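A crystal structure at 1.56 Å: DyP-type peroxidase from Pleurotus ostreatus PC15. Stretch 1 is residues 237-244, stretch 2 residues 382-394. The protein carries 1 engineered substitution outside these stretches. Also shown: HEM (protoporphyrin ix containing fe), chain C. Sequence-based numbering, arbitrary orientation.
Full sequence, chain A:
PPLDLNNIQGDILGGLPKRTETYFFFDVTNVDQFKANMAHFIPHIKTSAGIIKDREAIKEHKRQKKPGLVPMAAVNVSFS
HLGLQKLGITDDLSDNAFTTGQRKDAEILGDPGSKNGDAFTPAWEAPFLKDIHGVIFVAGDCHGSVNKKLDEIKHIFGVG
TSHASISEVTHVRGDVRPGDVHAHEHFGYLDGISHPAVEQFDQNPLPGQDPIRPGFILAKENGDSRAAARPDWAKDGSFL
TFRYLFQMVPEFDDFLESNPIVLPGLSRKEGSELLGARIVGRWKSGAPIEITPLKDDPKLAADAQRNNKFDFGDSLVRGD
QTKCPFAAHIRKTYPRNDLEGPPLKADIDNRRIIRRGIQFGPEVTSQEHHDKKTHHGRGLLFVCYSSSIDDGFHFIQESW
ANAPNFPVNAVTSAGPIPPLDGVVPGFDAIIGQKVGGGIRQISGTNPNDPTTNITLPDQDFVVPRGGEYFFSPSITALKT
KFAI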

ATOM      1  N   GLY A 237       4.513  11.105  14.042  1.00 11.50           N
ATOM      2  CA  GLY A 237       5.082   9.951  13.271  1.00 12.41           C
ATOM      3  C   GLY A 237       3.924   9.108  12.711  1.00 11.83           C
ATOM      4  O   GLY A 237       2.733   9.247  13.084  1.00 12.73           O
ATOM      5  N   SER A 238       4.279   8.227  11.789  1.00  9.93           N
ATOM      6  CA  SER A 238       3.276   7.320  11.204  1.00 10.43           C
ATOM      7  C   SER A 238       3.977   5.965  10.961  1.00  9.70           C
ATOM      8  O   SER A 238       5.177   5.927  10.755  1.00 10.35           O
ATOM      9  CB  SER A 238       2.779   7.918   9.917  1.00  9.74           C
ATOM     10  OG  SER A 238       1.694   7.132   9.361  1.00  9.48           O
ATOM     11  N   PHE A 239       3.211   4.907  10.932  1.00  9.48           N
ATOM     12  CA  PHE A 239       3.688   3.549  10.649  1.00  9.67           C
ATOM     13  C   PHE A 239       3.696   3.336   9.157  1.00 10.17           C
ATOM     14  O   PHE A 239       2.689   3.492   8.460  1.00 10.93           O
ATOM     15  CB  PHE A 239       2.863   2.477  11.319  1.00 10.18           C
ATOM     16  CG  PHE A 239       2.930   2.464  12.820  1.00 10.13           C
ATOM     17  CD1 PHE A 239       3.930   1.788  13.446  1.00 10.81           C
ATOM     18  CD2 PHE A 239       2.028   3.162  13.615  1.00 12.42           C
ATOM     19  CE1 PHE A 239       4.058   1.768  14.791  1.00 12.89           C
ATOM     20  CE2 PHE A 239       2.180   3.191  14.983  1.00 13.17           C
ATOM     21  CZ  PHE A 239       3.163   2.427  15.575  1.00 13.51           C
ATOM     22  N   LEU A 240       4.889   2.994   8.669  1.00  9.26           N
ATOM     23  CA  LEU A 240       5.183   2.693   7.271  1.00  9.43           C
ATOM     24  C   LEU A 240       5.222   1.169   7.147  1.00  9.52           C
ATOM     25  O   LEU A 240       6.172   0.522   7.664  1.00  9.96           O
ATOM     26  CB  LEU A 240       6.547   3.264   6.906  1.00  9.65           C
ATOM     27  CG  LEU A 240       6.941   3.313   5.455  1.00 10.16           C
ATOM     28  CD1 LEU A 240       8.179   4.158   5.218  1.00 10.08           C
ATOM     29  CD2 LEU A 240       7.145   1.932   4.845  1.00 10.68           C
ATOM     30  N   THR A 241       4.284   0.588   6.424  1.00  8.25           N
ATOM     31  CA  THR A 241       4.351  -0.843   6.017  1.00  8.83           C
ATOM     32  C   THR A 241       4.965  -0.933   4.648  1.00  8.04           C
ATOM     33  O   THR A 241       4.480  -0.318   3.708  1.00  8.36           O
ATOM     34  CB  THR A 241       2.942  -1.460   6.034  1.00  8.59           C
ATOM     35  OG1 THR A 241       2.455  -1.519   7.373  1.00  9.68           O
ATOM     36  CG2 THR A 241       3.032  -2.895   5.456  1.00  9.20           C
ATOM     37  N   PHE A 242       6.047  -1.748   4.528  1.00  8.17           N
ATOM     38  CA  PHE A 242       6.674  -2.070   3.233  1.00  8.71           C
ATOM     39  C   PHE A 242       6.437  -3.512   2.875  1.00  8.06           C
ATOM     40  O   PHE A 242       6.649  -4.371   3.731  1.00  7.76           O
ATOM     41  CB  PHE A 242       8.168  -1.812   3.262  1.00  8.92           C
ATOM     42  CG  PHE A 242       8.870  -2.281   2.029  1.00 11.60           C
ATOM     43  CD1 PHE A 242       8.698  -1.661   0.808  1.00 15.90           C
ATOM     44  CD2 PHE A 242       9.724  -3.362   2.096  1.00 12.28           C
ATOM     45  CE1 PHE A 242       9.418  -2.110  -0.322  1.00 16.08           C
ATOM     46  CE2 PHE A 242      10.377  -3.812   0.954  1.00 11.85           C
ATOM     47  CZ  PHE A 242      10.151  -3.233  -0.217  1.00 13.28           C
ATOM     48  N   ARG A 243       5.976  -3.766   1.643  1.00  8.19           N
ATOM     49  CA  ARG A 243       5.789  -5.133   1.102  1.00  8.41           C
ATOM     50  C   ARG A 243       6.384  -5.201  -0.265  1.00  9.00           C
ATOM     51  O   ARG A 243       6.064  -4.409  -1.146  1.00  9.46           O
ATOM     52  CB  ARG A 243       4.312  -5.541   1.048  1.00  8.91           C
ATOM     53  CG  ARG A 243       3.639  -5.503   2.425  1.00  8.87           C
ATOM     54  CD  ARG A 243       3.777  -6.820   3.163  1.00  8.38           C
ATOM     55  NE  ARG A 243       3.012  -7.949   2.652  1.00  8.52           N
ATOM     56  CZ  ARG A 243       3.276  -9.227   2.872  1.00 10.06           C
ATOM     57  NH1 ARG A 243       4.380  -9.605   3.488  1.00 10.38           N
ATOM     58  NH2 ARG A 243       2.447 -10.118   2.363  1.00  9.76           N
ATOM     59  N   TYR A 244       7.311  -6.142  -0.441  1.00  8.09           N
ATOM     60  CA  TYR A 244       7.959  -6.310  -1.761  1.00  8.58           C
ATOM     61  C   TYR A 244       7.187  -7.316  -2.586  1.00  8.84           C
ATOM     62  O   TYR A 244       7.284  -8.547  -2.304  1.00  9.80           O
ATOM     63  CB  TYR A 244       9.365  -6.803  -1.479  1.00  9.28           C
ATOM     64  CG  TYR A 244      10.353  -6.781  -2.612  1.00  9.66           C
ATOM     65  CD1 TYR A 244      10.160  -6.092  -3.759  1.00 11.11           C
ATOM     66  CD2 TYR A 244      11.594  -7.395  -2.423  1.00 11.77           C
ATOM     67  CE1 TYR A 244      11.149  -6.015  -4.749  1.00 12.49           C
ATOM     68  CE2 TYR A 244      12.536  -7.344  -3.414  1.00 13.13           C
ATOM     69  CZ  TYR A 244      12.340  -6.638  -4.528  1.00 13.29           C
ATOM     70  OH  TYR A 244      13.363  -6.602  -5.520  1.00 14.93           O
ATOM     71  N   PHE A 382       5.071  -1.943  -2.416  1.00  8.58           N
ATOM     72  CA  PHE A 382       3.887  -1.476  -1.686  1.00  8.58           C
ATOM     73  C   PHE A 382       4.347  -0.756  -0.415  1.00  8.95           C
ATOM     74  O   PHE A 382       5.070  -1.312   0.366  1.00  7.94           O
ATOM     75  CB  PHE A 382       3.013  -2.675  -1.296  1.00  9.53           C
ATOM     76  CG  PHE A 382       1.835  -2.294  -0.486  1.00 10.34           C
ATOM     77  CD1 PHE A 382       0.616  -1.989  -1.080  1.00 11.02           C
ATOM     78  CD2 PHE A 382       1.911  -2.313   0.857  1.00 11.10           C
ATOM     79  CE1 PHE A 382      -0.477  -1.579  -0.292  1.00 10.67           C
ATOM     80  CE2 PHE A 382       0.785  -1.990   1.640  1.00 10.92           C
ATOM     81  CZ  PHE A 382      -0.384  -1.618   1.046  1.00 10.31           C
ATOM     82  N   VAL A 383       3.889   0.466  -0.242  1.00  8.16           N
ATOM     83  CA  VAL A 383       4.117   1.203   0.968  1.00  8.07           C
ATOM     84  C   VAL A 383       2.799   1.822   1.436  1.00  7.85           C
ATOM     85  O   VAL A 383       2.079   2.387   0.594  1.00  8.84           O
ATOM     86  CB  VAL A 383       5.160   2.327   0.792  1.00  9.39           C
ATOM     87  CG1 VAL A 383       5.140   3.310   1.958  1.00 10.91           C
ATOM     88  CG2 VAL A 383       6.526   1.707   0.646  1.00  9.75           C
ATOM     89  N   CYS A 384       2.412   1.690   2.669  1.00  7.85           N
ATOM     90  CA  CYS A 384       1.206   2.414   3.176  1.00  8.56           C
ATOM     91  C   CYS A 384       1.501   2.934   4.572  1.00  8.29           C
ATOM     92  O   CYS A 384       2.313   2.354   5.315  1.00  8.11           O
ATOM     93  CB  CYS A 384      -0.061   1.547   3.147  1.00  9.56           C
ATOM     94  SG  CYS A 384      -0.136   0.256   4.379  1.00 10.45           S
ATOM     95  N   TYR A 385       0.792   3.969   4.926  1.00  9.54           N
ATOM     96  CA  TYR A 385       0.850   4.649   6.183  1.00  8.38           C
ATOM     97  C   TYR A 385      -0.459   4.684   6.914  1.00  9.10           C
ATOM     98  O   TYR A 385      -1.530   4.915   6.278  1.00  9.56           O
ATOM     99  CB  TYR A 385       1.272   6.106   6.029  1.00  8.28           C
ATOM    100  CG  TYR A 385       2.641   6.333   5.456  1.00  9.49           C
ATOM    101  CD1 TYR A 385       3.769   6.310   6.264  1.00 10.06           C
ATOM    102  CD2 TYR A 385       2.840   6.536   4.101  1.00 10.04           C
ATOM    103  CE1 TYR A 385       5.062   6.497   5.738  1.00  9.63           C
ATOM    104  CE2 TYR A 385       4.103   6.688   3.568  1.00  9.46           C
ATOM    105  CZ  TYR A 385       5.229   6.700   4.413  1.00  9.15           C
ATOM    106  OH  TYR A 385       6.478   6.881   3.895  1.00 12.52           O
ATOM    107  N   SER A 386      -0.386   4.562   8.212  1.00  8.50           N
ATOM    108  CA  SER A 386      -1.495   4.880   9.111  1.00  8.98           C
ATOM    109  C   SER A 386      -0.945   4.934  10.536  1.00  9.98           C
ATOM    110  O   SER A 386       0.223   4.626  10.772  1.00  9.25           O
ATOM    111  CB  SER A 386      -2.691   3.962   9.059  1.00  9.11           C
ATOM    112  OG  SER A 386      -2.513   2.791   9.843  1.00  9.89           O
ATOM    113  N   SER A 387      -1.755   5.332  11.506  1.00  9.88           N
ATOM    114  CA  SER A 387      -1.308   5.386  12.853  1.00 10.03           C
ATOM    115  C   SER A 387      -1.450   4.075  13.559  1.00 10.57           C
ATOM    116  O   SER A 387      -1.175   3.967  14.772  1.00 11.09           O
ATOM    117  CB  SER A 387      -2.036   6.484  13.632  1.00 11.08           C
ATOM    118  OG  SER A 387      -3.395   6.142  13.744  1.00 12.03           O
ATOM    119  N   SER A 388      -1.858   3.006  12.849  1.00  9.43           N
ATOM    120  CA  SER A 388      -1.982   1.706  13.460  1.00  9.95           C
ATOM    121  C   SER A 388      -1.924   0.651  12.356  1.00  9.12           C
ATOM    122  O   SER A 388      -2.837   0.496  11.565  1.00 10.25           O
ATOM    123  CB  SER A 388      -3.289   1.559  14.199  1.00 11.30           C
ATOM    124  OG  SER A 388      -3.503   0.263  14.740  1.00 10.35           O
ATOM    125  N   ILE A 389      -0.854  -0.122  12.358  1.00 10.21           N
ATOM    126  CA  ILE A 389      -0.759  -1.332  11.461  1.00 10.12           C
ATOM    127  C   ILE A 389      -1.753  -2.386  11.917  1.00 10.96           C
ATOM    128  O   ILE A 389      -2.455  -3.046  11.100  1.00 10.06           O
ATOM    129  CB  ILE A 389       0.679  -1.875  11.449  1.00  9.76           C
ATOM    130  CG1 ILE A 389       1.635  -0.798  10.991  1.00  9.28           C
ATOM    131  CG2 ILE A 389       0.785  -3.106  10.510  1.00 10.03           C
ATOM    132  CD1 ILE A 389       3.100  -1.272  11.016  1.00 10.21           C
ATOM    133  N   ASP A 390      -1.937  -2.480  13.250  1.00 10.89           N
ATOM    134  CA  ASP A 390      -2.890  -3.433  13.803  1.00 10.54           C
ATOM    135  C   ASP A 390      -4.313  -3.141  13.260  1.00 11.06           C
ATOM    136  O   ASP A 390      -5.015  -4.060  12.820  1.00 11.73           O
ATOM    137  CB  ASP A 390      -2.987  -3.363  15.293  1.00 11.11           C
ATOM    138  CG  ASP A 390      -1.748  -3.881  16.010  1.00 11.96           C
ATOM    139  OD1 ASP A 390      -0.927  -4.598  15.424  1.00 13.85           O
ATOM    140  OD2 ASP A 390      -1.663  -3.557  17.279  1.00 13.23           O
ATOM    141  N   ASP A 391      -4.670  -1.874  13.174  1.00 10.40           N
ATOM    142  CA  ASP A 391      -6.019  -1.503  12.717  1.00 11.76           C
ATOM    143  C   ASP A 391      -6.123  -1.438  11.220  1.00  9.68           C
ATOM    144  O   ASP A 391      -7.222  -1.651  10.635  1.00 10.62           O
ATOM    145  CB  ASP A 391      -6.457  -0.108  13.215  1.00 10.73           C
ATOM    146  CG  ASP A 391      -6.713  -0.019  14.726  1.00 14.31           C
ATOM    147  OD1 ASP A 391      -6.809  -1.024  15.426  1.00 15.12           O
ATOM    148  OD2 ASP A 391      -6.827   1.155  15.205  1.00 15.17           O
ATOM    149  N   GLY A 392      -5.019  -1.101  10.541  1.00  9.33           N
ATOM    150  CA  GLY A 392      -4.946  -0.890   9.128  1.00  9.50           C
ATOM    151  C   GLY A 392      -4.458  -2.070   8.309  1.00  8.67           C
ATOM    152  O   GLY A 392      -5.107  -3.074   8.177  1.00  9.64           O
ATOM    153  N   PHE A 393      -3.212  -1.898   7.848  1.00 10.06           N
ATOM    154  CA  PHE A 393      -2.656  -2.917   6.962  1.00  8.68           C
ATOM    155  C   PHE A 393      -2.865  -4.352   7.435  1.00  8.56           C
ATOM    156  O   PHE A 393      -3.303  -5.205   6.682  1.00  8.65           O
ATOM    157  CB  PHE A 393      -1.157  -2.679   6.742  1.00  9.28           C
ATOM    158  CG  PHE A 393      -0.514  -3.856   6.048  1.00  8.79           C
ATOM    159  CD1 PHE A 393      -0.647  -3.979   4.646  1.00  8.74           C
ATOM    160  CD2 PHE A 393       0.153  -4.830   6.783  1.00  9.08           C
ATOM    161  CE1 PHE A 393      -0.151  -5.112   4.007  1.00 10.10           C
ATOM    162  CE2 PHE A 393       0.670  -5.978   6.131  1.00  9.81           C
ATOM    163  CZ  PHE A 393       0.504  -6.099   4.740  1.00  9.64           C
ATOM    164  N   HIS A 394      -2.500  -4.688   8.681  1.00  9.37           N
ATOM    165  CA  HIS A 394      -2.623  -6.082   9.094  1.00  9.80           C
ATOM    166  C   HIS A 394      -4.075  -6.564   9.046  1.00 10.17           C
ATOM    167  O   HIS A 394      -4.314  -7.707   8.651  1.00  9.80           O
ATOM    168  CB  HIS A 394      -2.054  -6.219  10.527  1.00 10.08           C
ATOM    169  CG  HIS A 394      -2.094  -7.624  11.054  1.00 11.51           C
ATOM    170  ND1 HIS A 394      -3.262  -8.252  11.460  1.00 14.54           N
ATOM    171  CD2 HIS A 394      -1.102  -8.524  11.197  1.00 11.49           C
ATOM    172  CE1 HIS A 394      -2.957  -9.470  11.894  1.00 13.65           C
ATOM    173  NE2 HIS A 394      -1.663  -9.672  11.668  1.00 17.13           N
TER
HETATM  174  CHA HEM C 501      -6.738   0.012  -4.438  1.00  9.86           C
HETATM  175  CHB HEM C 501      -3.828  -2.776  -7.084  1.00  8.76           C
HETATM  176  CHC HEM C 501      -1.825  -4.422  -3.027  1.00  8.84           C
HETATM  177  CHD HEM C 501      -4.948  -1.865  -0.347  1.00  8.61           C
HETATM  178  C1A HEM C 501      -6.133  -0.581  -5.547  1.00  9.30           C
HETATM  179  C2A HEM C 501      -6.440  -0.315  -6.918  1.00  9.75           C
HETATM  180  C3A HEM C 501      -5.601  -1.051  -7.660  1.00  9.96           C
HETATM  181  C4A HEM C 501      -4.829  -1.834  -6.743  1.00  9.12           C
HETATM  182  CMA HEM C 501      -5.582  -1.156  -9.146  1.00 10.35           C
HETATM  183  CAA HEM C 501      -7.544   0.613  -7.401  1.00  9.79           C
HETATM  184  CBA HEM C 501      -7.173   2.060  -7.698  1.00 11.28           C
HETATM  185  CGA HEM C 501      -6.853   2.850  -6.456  1.00 12.05           C
HETATM  186  O1A HEM C 501      -7.758   3.235  -5.713  1.00 12.34           O
HETATM  187  O2A HEM C 501      -5.647   3.120  -6.230  1.00 13.22           O
HETATM  188  C1B HEM C 501      -3.000  -3.504  -6.225  1.00 10.33           C
HETATM  189  C2B HEM C 501      -1.966  -4.357  -6.596  1.00 10.51           C
HETATM  190  C3B HEM C 501      -1.346  -4.822  -5.479  1.00  8.52           C
HETATM  191  C4B HEM C 501      -2.092  -4.216  -4.368  1.00  8.47           C
HETATM  192  CMB HEM C 501      -1.607  -4.749  -8.007  1.00 11.73           C
HETATM  193  CAB HEM C 501      -0.221  -5.756  -5.247  1.00  9.00           C
HETATM  194  CBB HEM C 501       0.693  -6.019  -6.155  1.00  8.64           C
HETATM  195  C1C HEM C 501      -2.497  -3.986  -1.927  1.00  8.59           C
HETATM  196  C2C HEM C 501      -2.300  -4.304  -0.576  1.00  9.24           C
HETATM  197  C3C HEM C 501      -3.186  -3.618   0.203  1.00  9.19           C
HETATM  198  C4C HEM C 501      -3.934  -2.776  -0.700  1.00  7.88           C
HETATM  199  CMC HEM C 501      -1.232  -5.246  -0.090  1.00 10.22           C
HETATM  200  CAC HEM C 501      -3.480  -3.635   1.662  1.00  8.70           C
HETATM  201  CBC HEM C 501      -3.256  -4.701   2.458  1.00  9.94           C
HETATM  202  C1D HEM C 501      -5.646  -1.093  -1.280  1.00  8.40           C
HETATM  203  C2D HEM C 501      -6.579  -0.020  -0.817  1.00  8.41           C
HETATM  204  C3D HEM C 501      -7.046   0.535  -2.000  1.00  8.91           C
HETATM  205  C4D HEM C 501      -6.454  -0.245  -3.074  1.00  9.28           C
HETATM  206  CMD HEM C 501      -6.896   0.401   0.562  1.00  8.16           C
HETATM  207  CAD HEM C 501      -8.084   1.638  -2.167  1.00  9.28           C
HETATM  208  CBD HEM C 501      -9.492   1.134  -2.130  1.00  9.78           C
HETATM  209  CGD HEM C 501     -10.489   2.265  -2.167  1.00  9.52           C
HETATM  210  O1D HEM C 501     -11.380   2.120  -3.040  1.00 10.65           O
HETATM  211  O2D HEM C 501     -10.331   3.250  -1.475  1.00 11.04           O
HETATM  212  NA  HEM C 501      -5.199  -1.611  -5.422  1.00  9.36           N
HETATM  213  NB  HEM C 501      -3.127  -3.487  -4.876  1.00  8.58           N
HETATM  214  NC  HEM C 501      -3.618  -3.123  -1.991  1.00  8.57           N
HETATM  215  ND  HEM C 501      -5.674  -1.227  -2.607  1.00  8.41           N
HETATM  216 FE   HEM C 501      -4.470  -2.409  -3.730  1.00  9.01          FE
HETATM  217  O   HOH W   1       1.226   1.057   7.667  1.00 10.30           O

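Two antiparallel strands, 238-244 and 382-386, lie side by side with axes 4.7 Å apart at closest approach, and a turn after the second strand brings Ile-389 and Phe-393 back over one sheet face. Together the stretches bury 777 Å², summed over both sides. Three pairs of backbone hydrogen bonds form the seam: Phe-239 N to Ser-386 O (3.0 Å) with Ser-386 N to Phe-239 O (3.3 Å), Thr-241 N to Cys-384 O (2.9 Å) with Cys-384 N to Thr-241 O (3.1 Å), and Arg-243 N to Phe-382 O with Phe-382 N to Arg-243 O, both 2.9 Å. Between these rungs the strands draw closer, and CA-H...O contacts fill the gaps, the shortest from Tyr-385 CA to Phe-239 O (3.1 Å).

Side chains alternate between the faces. On one, Leu-240, Phe-242, Val-383 and Tyr-385 mesh as an apolar layer. Leu-240 (chi1 t, chi2 t) bridges its neighbors: its CG lies 3.7 Å from Tyr-385 CE1, and its CD2 lies 3.8 Å from Val-383 CG1. The other Val-383 methyl, CG2, meets the edge of the Phe-242 ring, 4.0 Å from Phe-242 CD1, so the branched valine touches a neighbor with each methyl.

The opposite face carries Phe-239, Thr-241, Arg-243, Phe-382, Cys-384 and Ser-386, and here the turn supplies the lid. Thr-241 is the central bump: its methyl CG2 sits over the face of the Phe-393 ring, 3.7 Å from Phe-393 CD2 and 11° off the ring normal, a CH-pi contact. Its hydroxyl suits this buried place because water 1 satisfies it, bonding Thr-241 OG1 at 2.9 Å and donating to Cys-384 O at 2.9 Å. Ile-389 reaches in between Phe-239 and Thr-241; its CG1 packs 3.5 Å from Phe-239 CB, while its CD1 comes within 3.7 Å of Thr-241 OG1. Beyond Thr-241, the aliphatic part of Arg-243 extends the apolar surface, with Arg-243 CD 3.7 Å from Phe-393 CZ; its charged end is satisfied elsewhere in the structure.

The turn is shaped by its own bonds. Ser-388 N donates to Ser-386 OG (3.1 Å), Asp-391 N to Ser-388 OG (2.9 Å), and Gly-392 N to Ser-388 O (2.9 Å). Gly-392, at the N-cap position, fits a tight spot: a CB there would clash with Ser-388 O. The helix then starts with Phe-393 directed toward the first strand. Phe-382 and Phe-393 also touch the heme, with Phe-382 CE1 3.3 Å from HEM C2C and Phe-393 CD1 3.5 Å from HEM CBC.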